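Local coordinates for protein glutathione S-transferase 5 (Caenorhabditis elegans, PDB 1ZL9) that conjugates reduced glutathione to a wide range of exogenous and endogenous hydrophobic electrophiles, and may help detoxify reactive oxygen species produced during bacterial infection, at residues A[17-22]-A[29-34]; A[106-111]-A[163-168]; A[136-141]-A[180-185]; A[147-152]-A[157-162]. One frame throughout, in Å; residues are numbered along the deposited sequence.

Contact 1 (A[17-22]-A[29-34]); sequences VSRQIF and YEDNRV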
# COMPACT_ATOMS: atom_id res chain seq x y z
N VAL A 17 -1.00 3.03 -14.63
CA VAL A 17 0.38 2.56 -14.50
C VAL A 17 0.61 1.13 -15.05
O VAL A 17 1.66 0.85 -15.67
CB VAL A 17 0.94 2.75 -13.09
CG1 VAL A 17 0.28 1.86 -12.08
CG2 VAL A 17 2.46 2.51 -13.07
N SER A 18 -0.38 0.27 -14.83
CA SER A 18 -0.35 -1.08 -15.35
C SER A 18 -0.38 -1.06 -16.86
O SER A 18 0.34 -1.80 -17.51
CB SER A 18 -1.50 -1.89 -14.72
OG SER A 18 -1.19 -2.08 -13.36
N ARG A 19 -1.20 -0.19 -17.45
CA ARG A 19 -1.22 -0.07 -18.89
C ARG A 19 0.16 0.35 -19.42
O ARG A 19 0.60 -0.10 -20.47
CB ARG A 19 -2.25 0.97 -19.33
CG ARG A 19 -3.68 0.74 -18.85
CD ARG A 19 -4.65 1.57 -19.66
NE ARG A 19 -6.02 1.44 -19.24
CZ ARG A 19 -6.65 2.27 -18.44
NH1 ARG A 19 -6.06 3.35 -17.98
NH2 ARG A 19 -7.92 2.04 -18.14
N GLN A 20 0.83 1.21 -18.69
CA GLN A 20 2.14 1.72 -19.11
C GLN A 20 3.25 0.68 -18.94
O GLN A 20 4.17 0.62 -19.72
CB GLN A 20 2.48 3.02 -18.41
CG GLN A 20 1.56 4.18 -18.93
CD GLN A 20 2.00 5.57 -18.50
OE1 GLN A 20 3.13 5.77 -18.11
NE2 GLN A 20 1.11 6.55 -18.67
N ILE A 21 3.13 -0.15 -17.91
CA ILE A 21 4.03 -1.28 -17.75
C ILE A 21 3.89 -2.21 -18.93
O ILE A 21 4.88 -2.62 -19.55
CB ILE A 21 3.75 -2.03 -16.43
CG1 ILE A 21 4.18 -1.19 -15.25
CG2 ILE A 21 4.34 -3.42 -16.43
CD1 ILE A 21 3.67 -1.69 -13.86
N PHE A 22 2.67 -2.55 -19.28
CA PHE A 22 2.46 -3.35 -20.46
C PHE A 22 2.99 -2.70 -21.74
O PHE A 22 3.60 -3.40 -22.60
CB PHE A 22 0.99 -3.66 -20.72
CG PHE A 22 0.37 -4.66 -19.78
CD1 PHE A 22 0.93 -5.92 -19.56
CD2 PHE A 22 -0.82 -4.34 -19.16
CE1 PHE A 22 0.32 -6.83 -18.73
CE2 PHE A 22 -1.47 -5.27 -18.35
CZ PHE A 22 -0.92 -6.50 -18.11
N TYR A 29 -2.31 -7.20 -24.06
CA TYR A 29 -3.29 -7.37 -22.99
C TYR A 29 -4.64 -6.86 -23.50
O TYR A 29 -4.74 -6.05 -24.45
CB TYR A 29 -2.82 -6.67 -21.69
CG TYR A 29 -2.90 -5.15 -21.74
CD1 TYR A 29 -2.00 -4.39 -22.49
CD2 TYR A 29 -3.91 -4.49 -21.08
CE1 TYR A 29 -2.13 -2.99 -22.53
CE2 TYR A 29 -4.03 -3.12 -21.12
CZ TYR A 29 -3.17 -2.38 -21.85
OH TYR A 29 -3.34 -1.02 -21.87
N GLU A 30 -5.69 -7.29 -22.87
CA GLU A 30 -6.99 -6.70 -23.12
C GLU A 30 -7.22 -5.53 -22.16
O GLU A 30 -7.25 -5.70 -20.94
CB GLU A 30 -8.12 -7.70 -22.94
CG GLU A 30 -9.44 -7.01 -23.28
CD GLU A 30 -10.64 -7.91 -23.27
OE1 GLU A 30 -11.81 -7.35 -23.21
OE2 GLU A 30 -10.39 -9.15 -23.30
N ASP A 31 -7.38 -4.34 -22.73
CA ASP A 31 -7.66 -3.10 -21.98
C ASP A 31 -9.16 -2.95 -21.88
O ASP A 31 -9.77 -2.39 -22.75
CB ASP A 31 -7.07 -1.91 -22.69
CG ASP A 31 -7.08 -0.63 -21.83
OD1 ASP A 31 -7.21 -0.71 -20.55
OD2 ASP A 31 -6.91 0.48 -22.42
N ASN A 32 -9.74 -3.54 -20.84
CA ASN A 32 -11.18 -3.58 -20.64
C ASN A 32 -11.65 -2.42 -19.83
O ASN A 32 -11.49 -2.39 -18.60
CB ASN A 32 -11.58 -4.92 -19.98
CG ASN A 32 -13.08 -5.07 -19.79
OD1 ASN A 32 -13.84 -4.69 -20.67
ND2 ASN A 32 -13.51 -5.66 -18.66
N ARG A 33 -12.29 -1.49 -20.50
CA ARG A 33 -12.70 -0.26 -19.89
C ARG A 33 -14.21 -0.28 -19.62
O ARG A 33 -15.04 -0.49 -20.52
CB ARG A 33 -12.35 0.92 -20.76
CG ARG A 33 -10.88 1.15 -20.96
CD ARG A 33 -10.50 2.21 -21.96
NE ARG A 33 -9.04 2.29 -22.02
CZ ARG A 33 -8.33 3.32 -21.56
NH1 ARG A 33 -8.93 4.41 -21.08
NH2 ARG A 33 -7.01 3.27 -21.55
N VAL A 34 -14.57 -0.04 -18.38
CA VAL A 34 -15.96 -0.22 -18.03
C VAL A 34 -16.66 1.09 -17.94
O VAL A 34 -16.12 2.12 -17.49
CB VAL A 34 -16.21 -1.04 -16.78
CG1 VAL A 34 -15.30 -2.09 -16.67
CG2 VAL A 34 -16.20 -0.17 -15.60
O HOH W 1 -1.04 0.07 -22.67
O HOH W 2 -8.83 -0.78 -18.49

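Contact 2 (A[106-111]-A[163-168]); sequences PYFYAV and AQHSAD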
# COMPACT_ATOMS: atom_id res chain seq x y z
N PRO A 106 -9.71 14.82 -0.95
CA PRO A 106 -10.85 15.77 -0.90
C PRO A 106 -10.84 16.77 -2.09
O PRO A 106 -11.89 17.05 -2.65
CB PRO A 106 -10.66 16.46 0.45
CG PRO A 106 -10.02 15.40 1.28
CD PRO A 106 -9.03 14.74 0.35
N TYR A 107 -9.66 17.27 -2.43
CA TYR A 107 -9.45 18.14 -3.59
C TYR A 107 -9.66 17.42 -4.89
O TYR A 107 -10.42 17.88 -5.72
CB TYR A 107 -8.07 18.77 -3.56
CG TYR A 107 -7.78 19.61 -4.73
CD1 TYR A 107 -8.49 20.80 -4.98
CD2 TYR A 107 -6.80 19.24 -5.62
CE1 TYR A 107 -8.20 21.56 -6.09
CE2 TYR A 107 -6.53 19.98 -6.72
CZ TYR A 107 -7.25 21.15 -6.95
OH TYR A 107 -6.90 21.91 -8.03
N PHE A 108 -9.06 16.25 -5.06
CA PHE A 108 -9.18 15.52 -6.33
C PHE A 108 -10.65 15.17 -6.60
O PHE A 108 -11.17 15.35 -7.72
CB PHE A 108 -8.36 14.25 -6.24
CG PHE A 108 -6.84 14.49 -6.28
CD1 PHE A 108 -5.98 13.46 -5.94
CD2 PHE A 108 -6.29 15.70 -6.70
CE1 PHE A 108 -4.58 13.64 -5.98
CE2 PHE A 108 -4.84 15.90 -6.74
CZ PHE A 108 -4.02 14.87 -6.37
N TYR A 109 -11.32 14.70 -5.55
CA TYR A 109 -12.73 14.36 -5.63
C TYR A 109 -13.64 15.53 -5.96
O TYR A 109 -14.66 15.35 -6.66
CB TYR A 109 -13.17 13.78 -4.31
CG TYR A 109 -13.11 12.31 -4.33
CD1 TYR A 109 -12.01 11.65 -4.81
CD2 TYR A 109 -14.16 11.57 -3.81
CE1 TYR A 109 -11.95 10.26 -4.81
CE2 TYR A 109 -14.12 10.18 -3.81
CZ TYR A 109 -13.02 9.54 -4.32
OH TYR A 109 -13.01 8.18 -4.32
N ALA A 110 -13.30 16.71 -5.46
CA ALA A 110 -14.10 17.88 -5.76
C ALA A 110 -13.94 18.29 -7.22
O ALA A 110 -14.91 18.65 -7.87
CB ALA A 110 -13.76 19.04 -4.83
N VAL A 111 -12.72 18.27 -7.72
CA VAL A 111 -12.46 18.60 -9.11
C VAL A 111 -13.15 17.59 -10.07
O VAL A 111 -13.71 17.95 -11.13
CB VAL A 111 -10.93 18.64 -9.37
CG1 VAL A 111 -10.66 18.78 -10.84
CG2 VAL A 111 -10.27 19.83 -8.58
N ALA A 163 5.63 10.28 -13.04
CA ALA A 163 5.63 11.08 -14.26
C ALA A 163 4.26 11.33 -14.81
O ALA A 163 3.96 12.43 -15.25
CB ALA A 163 6.49 10.46 -15.36
N GLN A 164 3.38 10.35 -14.73
CA GLN A 164 2.03 10.53 -15.26
C GLN A 164 1.20 11.52 -14.37
O GLN A 164 0.46 12.37 -14.86
CB GLN A 164 1.31 9.18 -15.33
CG GLN A 164 -0.08 9.29 -15.99
CD GLN A 164 -0.08 9.97 -17.35
OE1 GLN A 164 -0.63 11.09 -17.54
NE2 GLN A 164 0.54 9.33 -18.30
N HIS A 165 1.41 11.43 -13.08
CA HIS A 165 0.75 12.38 -12.12
C HIS A 165 1.25 13.82 -12.37
O HIS A 165 0.48 14.75 -12.55
CB HIS A 165 0.99 11.95 -10.66
CG HIS A 165 0.28 12.82 -9.65
ND1 HIS A 165 0.27 14.18 -9.73
CD2 HIS A 165 -0.49 12.54 -8.58
CE1 HIS A 165 -0.41 14.70 -8.72
NE2 HIS A 165 -0.88 13.73 -8.02
N SER A 166 2.58 13.98 -12.47
CA SER A 166 3.17 15.25 -12.77
C SER A 166 2.70 15.84 -14.11
O SER A 166 2.43 17.00 -14.16
CB SER A 166 4.69 15.18 -12.76
OG SER A 166 5.20 14.83 -11.49
N ALA A 167 2.67 15.03 -15.18
CA ALA A 167 2.26 15.45 -16.51
C ALA A 167 0.79 15.91 -16.45
O ALA A 167 0.46 17.00 -16.98
CB ALA A 167 2.47 14.33 -17.54
N ASP A 168 -0.04 15.16 -15.74
CA ASP A 168 -1.44 15.59 -15.57
C ASP A 168 -1.58 16.94 -14.83
O ASP A 168 -2.31 17.83 -15.27
CB ASP A 168 -2.22 14.50 -14.86
CG ASP A 168 -2.49 13.31 -15.77
OD1 ASP A 168 -2.11 13.37 -16.96
OD2 ASP A 168 -3.07 12.27 -15.43

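Contact 3 (A[136-141]-A[180-185]); sequences GFLVNF and PELKAH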
# COMPACT_ATOMS: atom_id res chain seq x y z
N GLY A 136 8.65 17.25 -2.22
CA GLY A 136 9.96 17.45 -1.59
C GLY A 136 10.62 16.10 -1.34
O GLY A 136 11.82 15.95 -1.56
N PHE A 137 9.82 15.10 -0.97
CA PHE A 137 10.39 13.78 -0.83
C PHE A 137 10.84 13.21 -2.21
O PHE A 137 11.87 12.54 -2.30
CB PHE A 137 9.41 12.83 -0.20
CG PHE A 137 8.99 13.18 1.18
CD1 PHE A 137 7.69 12.98 1.57
CD2 PHE A 137 9.90 13.63 2.13
CE1 PHE A 137 7.29 13.29 2.93
CE2 PHE A 137 9.49 13.91 3.46
CZ PHE A 137 8.19 13.74 3.83
N LEU A 138 10.08 13.48 -3.27
CA LEU A 138 10.43 13.00 -4.60
C LEU A 138 11.83 13.58 -4.98
O LEU A 138 12.70 12.88 -5.50
CB LEU A 138 9.40 13.38 -5.63
CG LEU A 138 8.08 12.61 -5.48
CD1 LEU A 138 7.11 13.23 -6.55
CD2 LEU A 138 8.26 11.18 -5.78
N VAL A 139 12.04 14.85 -4.67
CA VAL A 139 13.32 15.49 -4.98
C VAL A 139 14.48 14.82 -4.24
O VAL A 139 15.54 14.61 -4.86
CB VAL A 139 13.28 16.99 -4.69
CG1 VAL A 139 14.70 17.66 -4.83
CG2 VAL A 139 12.33 17.68 -5.59
N ASN A 140 14.27 14.46 -2.97
CA ASN A 140 15.24 13.73 -2.17
C ASN A 140 15.61 12.40 -2.82
O ASN A 140 16.81 12.06 -2.95
CB ASN A 140 14.70 13.39 -0.76
CG ASN A 140 14.52 14.61 0.17
OD1 ASN A 140 15.01 15.71 -0.11
ND2 ASN A 140 13.74 14.41 1.27
N PHE A 141 14.60 11.67 -3.29
CA PHE A 141 14.84 10.42 -4.05
C PHE A 141 15.65 10.65 -5.35
O PHE A 141 16.56 9.90 -5.65
CB PHE A 141 13.55 9.67 -4.33
CG PHE A 141 13.16 8.72 -3.26
CD1 PHE A 141 12.81 9.18 -1.99
CD2 PHE A 141 13.24 7.39 -3.47
CE1 PHE A 141 12.48 8.26 -0.96
CE2 PHE A 141 12.92 6.44 -2.45
CZ PHE A 141 12.57 6.90 -1.18
N PRO A 180 11.22 22.03 -10.25
CA PRO A 180 11.65 21.91 -11.65
C PRO A 180 12.19 20.50 -11.94
O PRO A 180 12.07 20.03 -13.06
CB PRO A 180 12.74 23.00 -11.80
CG PRO A 180 13.15 23.35 -10.39
CD PRO A 180 11.95 23.08 -9.50
N GLU A 181 12.75 19.85 -10.92
CA GLU A 181 13.25 18.53 -11.03
C GLU A 181 12.18 17.52 -11.47
O GLU A 181 12.49 16.58 -12.20
CB GLU A 181 13.83 18.09 -9.67
CG GLU A 181 14.97 19.02 -9.14
CD GLU A 181 14.45 20.12 -8.19
OE1 GLU A 181 13.25 20.45 -8.19
OE2 GLU A 181 15.26 20.68 -7.43
N LEU A 182 10.95 17.69 -10.99
CA LEU A 182 9.86 16.72 -11.28
C LEU A 182 9.21 17.00 -12.61
O LEU A 182 8.70 16.08 -13.26
CB LEU A 182 8.82 16.67 -10.16
CG LEU A 182 9.13 15.74 -9.02
CD1 LEU A 182 9.30 14.30 -9.57
CD2 LEU A 182 10.37 16.18 -8.20
N LYS A 183 9.29 18.25 -13.09
CA LYS A 183 8.93 18.54 -14.45
C LYS A 183 9.93 17.95 -15.40
O LYS A 183 9.51 17.42 -16.41
CB LYS A 183 8.77 20.05 -14.68
CG LYS A 183 8.62 20.44 -16.14
CD LYS A 183 8.49 21.94 -16.29
CE LYS A 183 8.51 22.38 -17.81
NZ LYS A 183 7.07 22.48 -18.24
N ALA A 184 11.25 18.04 -15.11
CA ALA A 184 12.24 17.36 -15.92
C ALA A 184 12.03 15.84 -15.90
O ALA A 184 12.12 15.16 -16.95
CB ALA A 184 13.66 17.70 -15.51
N HIS A 185 11.75 15.29 -14.72
CA HIS A 185 11.51 13.82 -14.62
C HIS A 185 10.35 13.40 -15.47
O HIS A 185 10.48 12.41 -16.23
CB HIS A 185 11.34 13.41 -13.18
CG HIS A 185 10.76 12.05 -12.97
ND1 HIS A 185 11.54 10.94 -12.70
CD2 HIS A 185 9.48 11.64 -12.91
CE1 HIS A 185 10.74 9.89 -12.54
NE2 HIS A 185 9.49 10.29 -12.66

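Contact 4 (A[147-152]-A[157-162]); sequences SGFLVG and WIDLAI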
# COMPACT_ATOMS: atom_id res chain seq x y z
N SER A 147 20.53 9.77 -11.09
CA SER A 147 20.44 9.24 -12.48
C SER A 147 19.34 9.87 -13.31
O SER A 147 19.27 9.69 -14.52
CB SER A 147 20.16 7.74 -12.41
OG SER A 147 18.83 7.48 -11.86
N GLY A 148 18.46 10.61 -12.67
CA GLY A 148 17.26 11.10 -13.33
C GLY A 148 16.02 10.19 -13.10
O GLY A 148 14.90 10.57 -13.44
N PHE A 149 16.23 9.01 -12.51
CA PHE A 149 15.13 8.14 -12.16
C PHE A 149 15.00 8.21 -10.66
O PHE A 149 15.94 8.56 -9.93
CB PHE A 149 15.40 6.68 -12.58
CG PHE A 149 15.59 6.51 -14.06
CD1 PHE A 149 16.87 6.47 -14.61
CD2 PHE A 149 14.49 6.33 -14.92
CE1 PHE A 149 17.05 6.28 -15.99
CE2 PHE A 149 14.69 6.14 -16.35
CZ PHE A 149 15.96 6.14 -16.86
N LEU A 150 13.86 7.79 -10.17
CA LEU A 150 13.55 7.94 -8.74
C LEU A 150 14.27 6.93 -7.87
O LEU A 150 14.76 7.30 -6.82
CB LEU A 150 12.08 7.81 -8.50
CG LEU A 150 11.27 9.04 -8.91
CD1 LEU A 150 9.81 8.65 -8.98
CD2 LEU A 150 11.40 10.18 -7.91
N VAL A 151 14.38 5.69 -8.35
CA VAL A 151 15.13 4.65 -7.68
C VAL A 151 16.16 4.00 -8.58
O VAL A 151 15.85 3.35 -9.60
CB VAL A 151 14.20 3.56 -7.13
CG1 VAL A 151 15.00 2.47 -6.48
CG2 VAL A 151 13.28 4.19 -6.14
N GLY A 152 17.40 4.11 -8.16
CA GLY A 152 18.54 3.55 -8.89
C GLY A 152 18.84 4.19 -10.24
O GLY A 152 18.57 5.38 -10.48
N TRP A 157 8.53 1.19 -12.16
CA TRP A 157 7.11 1.58 -12.32
C TRP A 157 6.72 2.83 -11.53
O TRP A 157 5.78 3.53 -11.90
CB TRP A 157 6.21 0.39 -12.01
CG TRP A 157 6.08 -0.04 -10.60
CD1 TRP A 157 6.77 -1.00 -9.97
CD2 TRP A 157 5.10 0.43 -9.64
NE1 TRP A 157 6.33 -1.14 -8.67
CE2 TRP A 157 5.30 -0.27 -8.44
CE3 TRP A 157 4.09 1.38 -9.70
CZ2 TRP A 157 4.46 -0.13 -7.33
CZ3 TRP A 157 3.32 1.58 -8.60
CH2 TRP A 157 3.48 0.80 -7.42
N ILE A 158 7.44 3.15 -10.45
CA ILE A 158 7.09 4.35 -9.71
C ILE A 158 7.46 5.57 -10.53
O ILE A 158 6.79 6.58 -10.43
CB ILE A 158 7.66 4.33 -8.24
CG1 ILE A 158 7.01 5.45 -7.39
CG2 ILE A 158 9.21 4.47 -8.21
CD1 ILE A 158 5.52 5.35 -7.17
N ASP A 159 8.49 5.48 -11.39
CA ASP A 159 8.77 6.55 -12.36
C ASP A 159 7.55 6.78 -13.28
O ASP A 159 7.19 7.91 -13.58
CB ASP A 159 9.93 6.20 -13.24
CG ASP A 159 11.26 6.22 -12.53
OD1 ASP A 159 11.63 7.24 -11.87
OD2 ASP A 159 12.02 5.24 -12.67
N LEU A 160 6.97 5.69 -13.77
CA LEU A 160 5.82 5.79 -14.65
C LEU A 160 4.66 6.47 -13.95
O LEU A 160 4.01 7.35 -14.54
CB LEU A 160 5.36 4.40 -15.18
CG LEU A 160 6.39 3.74 -16.09
CD1 LEU A 160 6.06 2.29 -16.35
CD2 LEU A 160 6.59 4.36 -17.43
N ALA A 161 4.38 6.03 -12.73
CA ALA A 161 3.24 6.57 -11.98
C ALA A 161 3.46 8.05 -11.64
O ALA A 161 2.55 8.90 -11.84
CB ALA A 161 2.90 5.74 -10.71
N ILE A 162 4.65 8.39 -11.19
CA ILE A 162 4.89 9.76 -10.76
C ILE A 162 4.94 10.69 -11.98
O ILE A 162 4.42 11.78 -11.96
CB ILE A 162 6.21 9.83 -9.92
CG1 ILE A 162 6.05 9.10 -8.55
CG2 ILE A 162 6.64 11.23 -9.74
CD1 ILE A 162 4.91 9.57 -7.68
O HOH W 3 13.39 4.23 -10.66

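Contact 1 (A[17-22]-A[29-34])
With CG anti to its carbonyl carbon (chi1 -57°) and the chain extended from CG to NE, Arg-19 carries its guanidinium from helix 16-25 to Asp-31, whose own CG stands anti to the backbone N (chi1 -168°). NE of Arg-19 donates to OD1 of Asp-31 at 2.8 Å; the oxygen lies in the guanidinium plane and is met on its syn side. The other oxygen belongs to Arg-33, which grips it side-on, NE and NH2 of Arg-33 lying 2.8 and 2.9 Å from OD2 of Asp-31. Both guanidinium groups thus converge on one carboxylate, and this shared anion holds them face to face, centres 3.7 Å apart and planes at 20°; Glu-16 adds a second salt bridge to NH1 of Arg-19.

The network joins the helix to the second strand of the beta-alpha-beta unit formed by strand 4-9, helix 16-25 and strand 30-34 in the thioredoxin-like N-terminal domain. The side chain of Arg-19 comes within about 4 Å of that of Tyr-8, which by similarity binds glutathione.

At the other end of the contact, Phe-22 and Tyr-29 form an offset stack with ring centroids 4.4 Å apart, and CB of Tyr-29 sits over the centre of the Phe-22 ring in a CH-pi contact. The far end of Tyr-29 reaches the helix again: its OH lies 3.4 Å from CB of Arg-19, and a water that donates to Arg-19 O at 2.7 Å also bonds this hydroxyl.

Contact 2 (A[106-111]-A[163-168])
In the all-helical C-terminal domain of the transferase, the long helix 84-112 and helix 157-171 face each other here through a single pair of rings, Phe-108 and His-165. The backbones stay well apart: the nearest CA atoms, those of Phe-108 and His-165, are separated by 11.9 Å, and the two segments bury 58 Å² in all. The side chains must therefore span the gap. Phe-108 points toward the other helix, whereas His-165 leaves its helix less directly and gains reach by placing CG anti to the backbone N (chi1 -176°), which carries the imidazole out to the phenyl ring.

The rings meet obliquely, with centroids 5.9 Å apart and planes at 58°, so the pair is neither a stack nor an edge-to-face arrangement. No hydrogen bond links the two segments; the contact rests on van der Waals touch. Neighbouring aromatics enlarge it into a cluster: Phe-127 of helix 119-145 meets Phe-108 and stacks on Tyr-107, while Tyr-100 meets His-165. One turn along helix 157-171, Asp-168 makes a salt bridge to Arg-12 of the N-terminal domain. The side chain of Phe-108 lies about 11 Å from bound glutathione, so this ring does not touch the ligand. Across the two segments, the closest approach is 3.7 Å, between CZ of Phe-108 and NE2 of His-165.

Contact 3 (A[136-141]-A[180-185])
Leu-182 reaches from helix 180-191 onto two neighbouring side chains of helix 119-145, dividing its methyl groups between them. Its CD1 lies 3.9 Å from CD1 of Leu-138, and the two leucine side chains cross at about a right angle. The other branch, CD2 of Leu-182, presses against CG2 of Val-139 at 3.6 Å while also lying 3.9 Å from CB of Leu-138. Val-139 can offer that methyl because its CG1 stands anti to the backbone N (chi1 172°), leaving CG2 turned to the leucine.

Beside this apolar core, the chain of Glu-181 bends at chi2 (94°) and lays its carboxylate along the valine: OE1 of Glu-181 is 3.9 Å from CG2 of Val-139, and OE2 of Glu-181 is 4.0 Å from CG1 of Val-139. These are contacts of van der Waals length, and no hydrogen bond joins the two segments.

The pair belongs to the helical bundle of the C-terminal domain, where the two segments cross at 67° with their axes 9.8 Å apart at closest approach. Ile-162 of helix 157-171 touches both Leu-138 and Leu-182, so a third helix closes the apolar cluster. On helix 119-145, Phe-137 meets Phe-50 of the second subunit edge-to-face, consistent with the aromatic lock-and-key seen at the dimer interface of several glutathione transferase classes. Phe-176 and Leu-142 also pack on Leu-182.

Contact 4 (A[147-152]-A[157-162])
Asp-159 takes a hydrogen bond from Leu-150 across the contact: Leu-150 N lies 2.9 Å from OD1 of Asp-159, with an N-H...O angle of 158°. This geometry is less certain than it looks, because CE1 of His-185, on helix 180-191, is modelled only 2.9 Å from the same OD1 of Asp-159. OD2 accepts from the backbone N of Thr-156, just before helix 157-171. With CG anti to its carbonyl carbon (chi1 -71°), Asp-159 turns its carboxylate back toward the helix start and the loop. That bond, together with the Thr-X-X-Asp sequence, is consistent with the N-capping box characteristic of this helix in glutathione transferases. A water also bridges the two segments: it accepts from Val-151 N at 2.9 Å and lies 2.6 Å from OD2 of Asp-159.

Within the loop, Ser-147 OG accepts from Phe-149 N at 3.1 Å, forming an ST turn, and donates to Gly-152 O in the carbonyl plane. This serine thus fastens both ends of the bend that presents Leu-150 N to the helix.

Carbon atoms make van der Waals contacts with the carboxylate. Asp-159 OD2 meets the edge of the Phe-149 ring, 3.5 Å from CD2, while CB of Leu-150 lies 3.4 Å from OD1 of Asp-159. The apolar contacts are those of Leu-150 CD1, 3.8 Å from CG1 of Ile-162, with CG2 of Ile-158 a little farther off.

The buried carboxylate is supplied with backbone N-H donors from the loop and from the residue just ahead of the helix. Such surroundings, aided by the helix N-terminus, would probably stabilise its ionised form and pin the loop to the helix start.

How the contacts relate
Contact 1 lies in the N-terminal domain and contacts 2, 3 and 4 in the helical one, yet the domains meet between them: Val-17 and Ile-21 pack on Trp-157 of contact 4, with Ile-21 CD1 3.8 Å from Trp-157 CB. Contacts 2 and 4 use adjoining segments of helix 157-171. Contact 4 is nested inside the loop that contact 3 closes; their centres are 10 Å apart, and Phe-141 CB touches Leu-150 O at 3.6 Å. Nearest side chains of contacts 1, 2 and 4 lie about 11, 11 and 12 Å from bound glutathione. Contact 3 lies away from the glutathione site; its centre is about 26 Å from that of contact 1.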